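Porphyranase B (Zobellia galactanivorans, PDB 3JUU) cleaves the sulfated algal polysaccharide porphyran at its beta-1,4 linkages between D-galactose and L-galactose-6-sulfate, releasing mostly a disaccharide. Local coordinates at residues 111-116 with 267-272; 202-207 with 216-221. All coordinates share one frame; numbering follows the deposited sequence.

Interaction 1: residues 111-116 with 267-272. With SO4 (sulfate ion), chain D.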
loop_
_atom_site.group_PDB
_atom_site.type_symbol
_atom_site.label_atom_id
_atom_site.label_comp_id
_atom_site.label_asym_id
_atom_site.label_seq_id
_atom_site.Cartn_x
_atom_site.Cartn_y
_atom_site.Cartn_z
ATOM N N GLU A 111 5.621 -7.098 -4.559
ATOM C CA GLU A 111 4.966 -7.920 -3.557
ATOM C C GLU A 111 5.463 -7.553 -2.152
ATOM O O GLU A 111 6.585 -7.091 -2.007
ATOM C CB GLU A 111 5.246 -9.409 -3.815
ATOM C CG GLU A 111 6.750 -9.680 -4.163
ATOM C CD GLU A 111 7.150 -11.130 -4.123
ATOM O OE1 GLU A 111 6.256 -11.998 -3.990
ATOM O OE2 GLU A 111 8.407 -11.363 -4.134
ATOM N N CYS A 112 4.637 -7.763 -1.114
ATOM C CA CYS A 112 5.120 -7.643 0.255
ATOM C C CYS A 112 4.479 -8.745 1.093
ATOM O O CYS A 112 3.477 -9.369 0.696
ATOM C CB CYS A 112 4.765 -6.225 0.803
ATOM S SG CYS A 112 2.997 -6.097 1.350
ATOM N N GLU A 113 5.046 -9.026 2.280
ATOM C CA GLU A 113 4.439 -9.914 3.198
ATOM C C GLU A 113 4.025 -9.066 4.397
ATOM O O GLU A 113 4.907 -8.516 5.075
ATOM C CB GLU A 113 5.441 -11.030 3.655
ATOM C CG GLU A 113 4.777 -12.043 4.567
ATOM C CD GLU A 113 5.689 -13.232 4.795
ATOM O OE1 GLU A 113 6.727 -13.079 5.444
ATOM O OE2 GLU A 113 5.399 -14.302 4.264
ATOM N N MET A 114 2.720 -8.992 4.663
ATOM C CA MET A 114 2.234 -7.997 5.627
ATOM C C MET A 114 1.223 -8.651 6.560
ATOM O O MET A 114 0.366 -9.475 6.121
ATOM C CB MET A 114 1.613 -6.785 4.851
ATOM C CG MET A 114 1.075 -5.597 5.698
ATOM S SD MET A 114 -0.154 -4.506 4.865
ATOM C CE MET A 114 -0.836 -5.694 5.878
ATOM N N LYS A 115 1.274 -8.240 7.820
ATOM C CA LYS A 115 0.182 -8.529 8.740
ATOM C C LYS A 115 -0.421 -7.197 9.151
ATOM O O LYS A 115 0.318 -6.246 9.542
ATOM C CB LYS A 115 0.705 -9.326 9.965
ATOM C CG LYS A 115 -0.312 -9.448 11.065
ATOM C CD LYS A 115 0.281 -10.050 12.392
ATOM C CE LYS A 115 0.532 -11.475 12.359
ATOM N NZ LYS A 115 1.211 -11.764 13.695
ATOM N N ALA A 116 -1.732 -7.084 9.051
ATOM C CA ALA A 116 -2.344 -5.798 9.316
ATOM C C ALA A 116 -2.373 -5.507 10.827
ATOM O O ALA A 116 -2.308 -6.460 11.680
ATOM C CB ALA A 116 -3.816 -5.737 8.738
ATOM N N TYR A 267 5.536 -5.422 7.987
ATOM C CA TYR A 267 5.908 -5.900 6.650
ATOM C C TYR A 267 7.204 -6.652 6.836
ATOM O O TYR A 267 8.201 -6.024 7.224
ATOM C CB TYR A 267 6.135 -4.734 5.704
ATOM C CG TYR A 267 4.940 -3.775 5.605
ATOM C CD1 TYR A 267 4.076 -3.824 4.484
ATOM C CD2 TYR A 267 4.686 -2.819 6.602
ATOM C CE1 TYR A 267 2.983 -2.903 4.385
ATOM C CE2 TYR A 267 3.594 -1.939 6.521
ATOM C CZ TYR A 267 2.754 -1.989 5.424
ATOM O OH TYR A 267 1.691 -1.127 5.306
ATOM N N ASN A 268 7.198 -7.975 6.622
ATOM C CA ASN A 268 8.469 -8.743 6.671
ATOM C C ASN A 268 9.434 -8.389 5.538
ATOM O O ASN A 268 10.655 -8.415 5.710
ATOM C CB ASN A 268 8.241 -10.261 6.764
ATOM C CG ASN A 268 7.644 -10.677 8.064
ATOM O OD1 ASN A 268 7.787 -9.984 9.091
ATOM N ND2 ASN A 268 6.975 -11.838 8.069
ATOM N N TRP A 269 8.897 -7.974 4.384
ATOM C CA TRP A 269 9.751 -7.604 3.309
ATOM C C TRP A 269 8.910 -6.957 2.231
ATOM O O TRP A 269 7.664 -7.158 2.243
ATOM C CB TRP A 269 10.494 -8.840 2.761
ATOM C CG TRP A 269 9.705 -10.106 2.588
ATOM C CD1 TRP A 269 9.757 -11.232 3.399
ATOM C CD2 TRP A 269 8.847 -10.479 1.457
ATOM N NE1 TRP A 269 8.977 -12.233 2.856
ATOM C CE2 TRP A 269 8.381 -11.784 1.700
ATOM C CE3 TRP A 269 8.376 -9.785 0.307
ATOM C CZ2 TRP A 269 7.460 -12.458 0.823
ATOM C CZ3 TRP A 269 7.463 -10.458 -0.567
ATOM C CH2 TRP A 269 7.038 -11.768 -0.307
ATOM N N VAL A 270 9.578 -6.207 1.360
ATOM C CA VAL A 270 8.981 -5.699 0.094
ATOM C C VAL A 270 9.952 -6.045 -1.002
ATOM O O VAL A 270 11.162 -5.761 -0.885
ATOM C CB VAL A 270 8.800 -4.179 0.116
ATOM C CG1 VAL A 270 8.368 -3.657 -1.288
ATOM C CG2 VAL A 270 7.721 -3.796 1.094
ATOM N N ARG A 271 9.458 -6.686 -2.069
ATOM C CA ARG A 271 10.379 -7.107 -3.151
ATOM C C ARG A 271 9.738 -6.691 -4.425
ATOM O O ARG A 271 8.560 -7.022 -4.669
ATOM C CB ARG A 271 10.538 -8.680 -3.090
ATOM C CG ARG A 271 11.175 -9.109 -1.749
ATOM C CD ARG A 271 11.253 -10.631 -1.620
ATOM N NE ARG A 271 11.871 -11.045 -0.346
ATOM C CZ ARG A 271 11.709 -12.254 0.174
ATOM N NH1 ARG A 271 10.871 -13.122 -0.428
ATOM N NH2 ARG A 271 12.252 -12.567 1.355
ATOM N N SER A 272 10.526 -6.030 -5.257
ATOM C CA SER A 272 10.074 -5.485 -6.527
ATOM C C SER A 272 10.959 -6.094 -7.626
ATOM O O SER A 272 12.167 -6.300 -7.413
ATOM C CB SER A 272 10.277 -3.997 -6.453
ATOM O OG SER A 272 9.482 -3.429 -5.417
HETATM S S SO4 D . 10.745 -15.542 2.580
HETATM O O1 SO4 D . 11.052 -16.963 2.694
HETATM O O2 SO4 D . 11.904 -14.751 3.018
HETATM O O3 SO4 D . 10.436 -15.269 1.174
HETATM O O4 SO4 D . 9.569 -15.252 3.432
HETATM O O HOH W 1 8.966 -14.523 5.444
#

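Interaction 2: residues 202-207 with 216-221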
loop_
_atom_site.group_PDB
_atom_site.type_symbol
_atom_site.label_atom_id
_atom_site.label_comp_id
_atom_site.label_asym_id
_atom_site.label_seq_id
_atom_site.Cartn_x
_atom_site.Cartn_y
_atom_site.Cartn_z
ATOM N N HIS A 202 0.178 -12.293 5.106
ATOM C CA HIS A 202 -0.171 -12.733 3.747
ATOM C C HIS A 202 0.807 -12.088 2.806
ATOM O O HIS A 202 1.381 -11.029 3.086
ATOM C CB HIS A 202 -1.659 -12.336 3.418
ATOM C CG HIS A 202 -2.681 -13.112 4.194
ATOM N ND1 HIS A 202 -3.151 -14.355 3.790
ATOM C CD2 HIS A 202 -3.309 -12.836 5.373
ATOM C CE1 HIS A 202 -4.061 -14.782 4.664
ATOM N NE2 HIS A 202 -4.162 -13.882 5.632
ATOM N N VAL A 203 0.980 -12.721 1.648
ATOM C CA VAL A 203 1.776 -12.133 0.630
ATOM C C VAL A 203 0.866 -11.438 -0.379
ATOM O O VAL A 203 0.093 -12.094 -1.040
ATOM C CB VAL A 203 2.682 -13.146 -0.071
ATOM C CG1 VAL A 203 3.449 -12.419 -1.200
ATOM C CG2 VAL A 203 3.748 -13.725 0.958
ATOM N N TYR A 204 0.970 -10.115 -0.505
ATOM C CA TYR A 204 0.103 -9.382 -1.442
ATOM C C TYR A 204 0.984 -8.978 -2.610
ATOM O O TYR A 204 2.018 -8.316 -2.427
ATOM C CB TYR A 204 -0.411 -8.100 -0.727
ATOM C CG TYR A 204 -1.244 -8.393 0.499
ATOM C CD1 TYR A 204 -2.573 -8.897 0.348
ATOM C CD2 TYR A 204 -0.738 -8.225 1.822
ATOM C CE1 TYR A 204 -3.365 -9.218 1.451
ATOM C CE2 TYR A 204 -1.538 -8.562 2.936
ATOM C CZ TYR A 204 -2.843 -9.051 2.753
ATOM O OH TYR A 204 -3.682 -9.290 3.835
ATOM N N GLY A 205 0.537 -9.301 -3.842
ATOM C CA GLY A 205 1.377 -9.066 -5.019
ATOM C C GLY A 205 0.558 -8.514 -6.180
ATOM O O GLY A 205 -0.639 -8.753 -6.277
ATOM N N VAL A 206 1.220 -7.773 -7.043
ATOM C CA VAL A 206 0.603 -7.348 -8.297
ATOM C C VAL A 206 1.615 -7.531 -9.415
ATOM O O VAL A 206 2.789 -7.087 -9.324
ATOM C CB VAL A 206 0.099 -5.899 -8.245
ATOM C CG1 VAL A 206 1.284 -4.879 -8.021
ATOM C CG2 VAL A 206 -0.719 -5.567 -9.534
ATOM N N TRP A 207 1.154 -8.141 -10.513
ATOM C CA TRP A 207 1.925 -8.028 -11.808
ATOM C C TRP A 207 1.435 -6.883 -12.606
ATOM O O TRP A 207 0.316 -6.924 -13.163
ATOM C CB TRP A 207 1.837 -9.336 -12.604
ATOM C CG TRP A 207 2.772 -9.377 -13.779
ATOM C CD1 TRP A 207 3.854 -8.569 -14.015
ATOM C CD2 TRP A 207 2.656 -10.244 -14.923
ATOM N NE1 TRP A 207 4.450 -8.934 -15.228
ATOM C CE2 TRP A 207 3.724 -9.951 -15.782
ATOM C CE3 TRP A 207 1.752 -11.256 -15.273
ATOM C CZ2 TRP A 207 3.907 -10.620 -17.036
ATOM C CZ3 TRP A 207 1.945 -11.949 -16.541
ATOM C CH2 TRP A 207 2.991 -11.594 -17.389
ATOM N N PHE A 216 -3.517 -9.414 -9.980
ATOM C CA PHE A 216 -3.278 -9.418 -8.499
ATOM C C PHE A 216 -3.074 -10.834 -7.994
ATOM O O PHE A 216 -3.758 -11.763 -8.460
ATOM C CB PHE A 216 -4.493 -8.793 -7.768
ATOM C CG PHE A 216 -4.610 -7.306 -8.010
ATOM C CD1 PHE A 216 -3.715 -6.426 -7.377
ATOM C CD2 PHE A 216 -5.603 -6.807 -8.860
ATOM C CE1 PHE A 216 -3.756 -5.058 -7.672
ATOM C CE2 PHE A 216 -5.724 -5.416 -9.095
ATOM C CZ PHE A 216 -4.797 -4.557 -8.466
ATOM N N PHE A 217 -2.170 -11.012 -7.011
ATOM C CA PHE A 217 -1.884 -12.342 -6.419
ATOM C C PHE A 217 -2.002 -12.243 -4.922
ATOM O O PHE A 217 -1.624 -11.209 -4.282
ATOM C CB PHE A 217 -0.410 -12.695 -6.685
ATOM C CG PHE A 217 -0.178 -13.138 -8.094
ATOM C CD1 PHE A 217 -0.038 -14.485 -8.361
ATOM C CD2 PHE A 217 -0.163 -12.165 -9.166
ATOM C CE1 PHE A 217 0.136 -14.941 -9.676
ATOM C CE2 PHE A 217 0.071 -12.616 -10.496
ATOM C CZ PHE A 217 0.170 -14.014 -10.711
ATOM N N LEU A 218 -2.458 -13.330 -4.345
ATOM C CA LEU A 218 -2.569 -13.494 -2.860
ATOM C C LEU A 218 -1.943 -14.795 -2.458
ATOM O O LEU A 218 -2.315 -15.855 -3.003
ATOM C CB LEU A 218 -4.059 -13.448 -2.393
ATOM C CG LEU A 218 -4.313 -13.733 -0.924
ATOM C CD1 LEU A 218 -3.499 -12.670 -0.011
ATOM C CD2 LEU A 218 -5.852 -13.838 -0.617
ATOM N N ASP A 219 -0.923 -14.724 -1.571
ATOM C CA ASP A 219 -0.231 -15.935 -1.033
ATOM C C ASP A 219 0.236 -16.817 -2.201
ATOM O O ASP A 219 0.049 -18.036 -2.178
ATOM C CB ASP A 219 -1.161 -16.681 -0.098
ATOM C CG ASP A 219 -1.551 -15.810 1.094
ATOM O OD1 ASP A 219 -0.634 -15.043 1.503
ATOM O OD2 ASP A 219 -2.699 -15.940 1.566
ATOM N N GLY A 220 0.730 -16.140 -3.236
ATOM C CA GLY A 220 1.367 -16.834 -4.346
ATOM C C GLY A 220 0.420 -17.387 -5.346
ATOM O O GLY A 220 0.811 -18.201 -6.211
ATOM N N LYS A 221 -0.827 -16.955 -5.295
ATOM C CA LYS A 221 -1.850 -17.437 -6.255
ATOM C C LYS A 221 -2.559 -16.294 -6.971
ATOM O O LYS A 221 -3.022 -15.337 -6.317
ATOM C CB LYS A 221 -2.909 -18.265 -5.519
ATOM C CG LYS A 221 -2.404 -19.616 -4.985
ATOM C CD LYS A 221 -3.393 -20.275 -3.976
ATOM C CE LYS A 221 -3.130 -19.692 -2.560
ATOM N NZ LYS A 221 -4.295 -19.521 -1.591
HETATM O O HOH W 2 1.117 -13.229 -3.626
#

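Interaction 1: residues 111-116 with 267-272
Glu113 OE1 takes two hydrogen bonds where strand 111-115 runs antiparallel beside 267-272. Asn268 ND2 reaches OE1 at 2.9 Å in a nearly straight bond that comes from above the carboxylate plane. A water gives OE1 the second. Glu113 CG lies anti to the backbone N (chi1 -176°) and the chain runs on extended, which carries the carboxylate out to the Asn268 amide. The Asn268 N bonds to Glu113 O at 2.8 Å, so the same two residues are tied through backbone and side chain. The chain turns a corner at Asn268. Further along, Glu111 and Arg271 form a hydrogen-bonded pair through both backbone N-H groups. Trp269 lies over strand 111-115. Glu113 CB sits over one face of the indole, 3.6 Å from CE2, in a CH-pi contact. Arg271 NH1 lies over the opposite face, above the ring centre, and Arg271 NE forms a salt bridge with Glu36. Glu111 meets the far end of the indole obliquely, CD to Trp269 CZ3 being 3.6 Å; its OE2 bonds to Trp273. A sulfate ion, probably from the crystallisation liquor, receives Trp269 NE1 on O4 at 3.1 Å and Arg271 NH1 on O3 at 2.7 Å. An alanine in place of Trp269 would probably open a gap between Glu113 CB and the guanidinium and cost the sulfate one donor. The other side of this strand pair is apolar. Met114 CG packs over one face of the Tyr267 ring, 3.6 Å from CE1, and Cys112 SG lies at the ring edge. Tyr267 OH bonds to Thr124 O. The two faces thus differ in chemistry: sulfur and aromatic packing points into the beta-sandwich of this jelly-roll enzyme, while on the Trp269 side Arg271, the indole N-H and His13 NE2 bind the sulfate, the guanidinium charge probably helping.

Interaction 2: residues 202-207 with 216-221
A beta hairpin of the jelly roll brings residues 202-207 against 216-221, and its strands pair antiparallel. Asp219, just past the end of strand 216-218, reaches back to the start of the other strand with both carboxylate oxygens. OD2 accepts His202 ND1 at 2.8 Å through its syn lone pair. The bond lies in the imidazole plane, and ring and carboxylate are nearly coplanar, 28° apart. OD1 takes the Val203 N at 2.8 Å, nearly along its C-O bond. Asp219 CG stands anti to the carbonyl carbon (chi1 -61°), which brings the carboxylate to these two donors. With both oxygens held, the group has little room to rotate. The Asp219 N returns a bond to Val203 O at 2.9 Å. A water links that same oxygen to Gly220 N. Here the chain enters a type I' turn from Leu218 to Lys221, which leads from strand 213-218 into strand 221-226. The contact therefore sits where one hairpin passes into the next. Farther along, Gly205 and Phe217 are a hydrogen-bonded pair, Phe217 N meeting Gly205 O at 2.8 Å. Phe217 lies on one side of the sheet, where Phe14 and Tyr109 meet its ring edge-to-face. Tyr204, Val206, Phe216 and Leu218 occupy the other side and pack on strands 141-150 and 166-174. Val206 and Phe216 run side by side and point the same way, with Val206 CG2 3.6 Å from Phe216 CE1. The methyl group approaches the phenyl ring obliquely. Leu218 and Tyr204 are likewise aligned; Leu218 CD1 comes to 3.8 Å from Tyr204 CE1. Leu218 CD1 also touches His202 CB.

Overall arrangement
Interactions 1 and 2 are joined edge to edge through strands 108-115 and 202-210, which are neighbours in the same sheet. Their centres lie about 10 Å apart. Cys112 O is 2.9 Å from Tyr204 N, and Met114 N is 2.9 Å from His202 O; both are probable hydrogen bonds. The strand order across the two contacts is 264-276, 108-115, 202-210, 213-218. Met114 of interaction 1 and Tyr204 of interaction 2 touch each other, and their side chains come within about 8 and 9 Å of that of Glu148, the likely proton donor. Phe216 lies about 10 Å from Glu143, the likely nucleophile, between side chains.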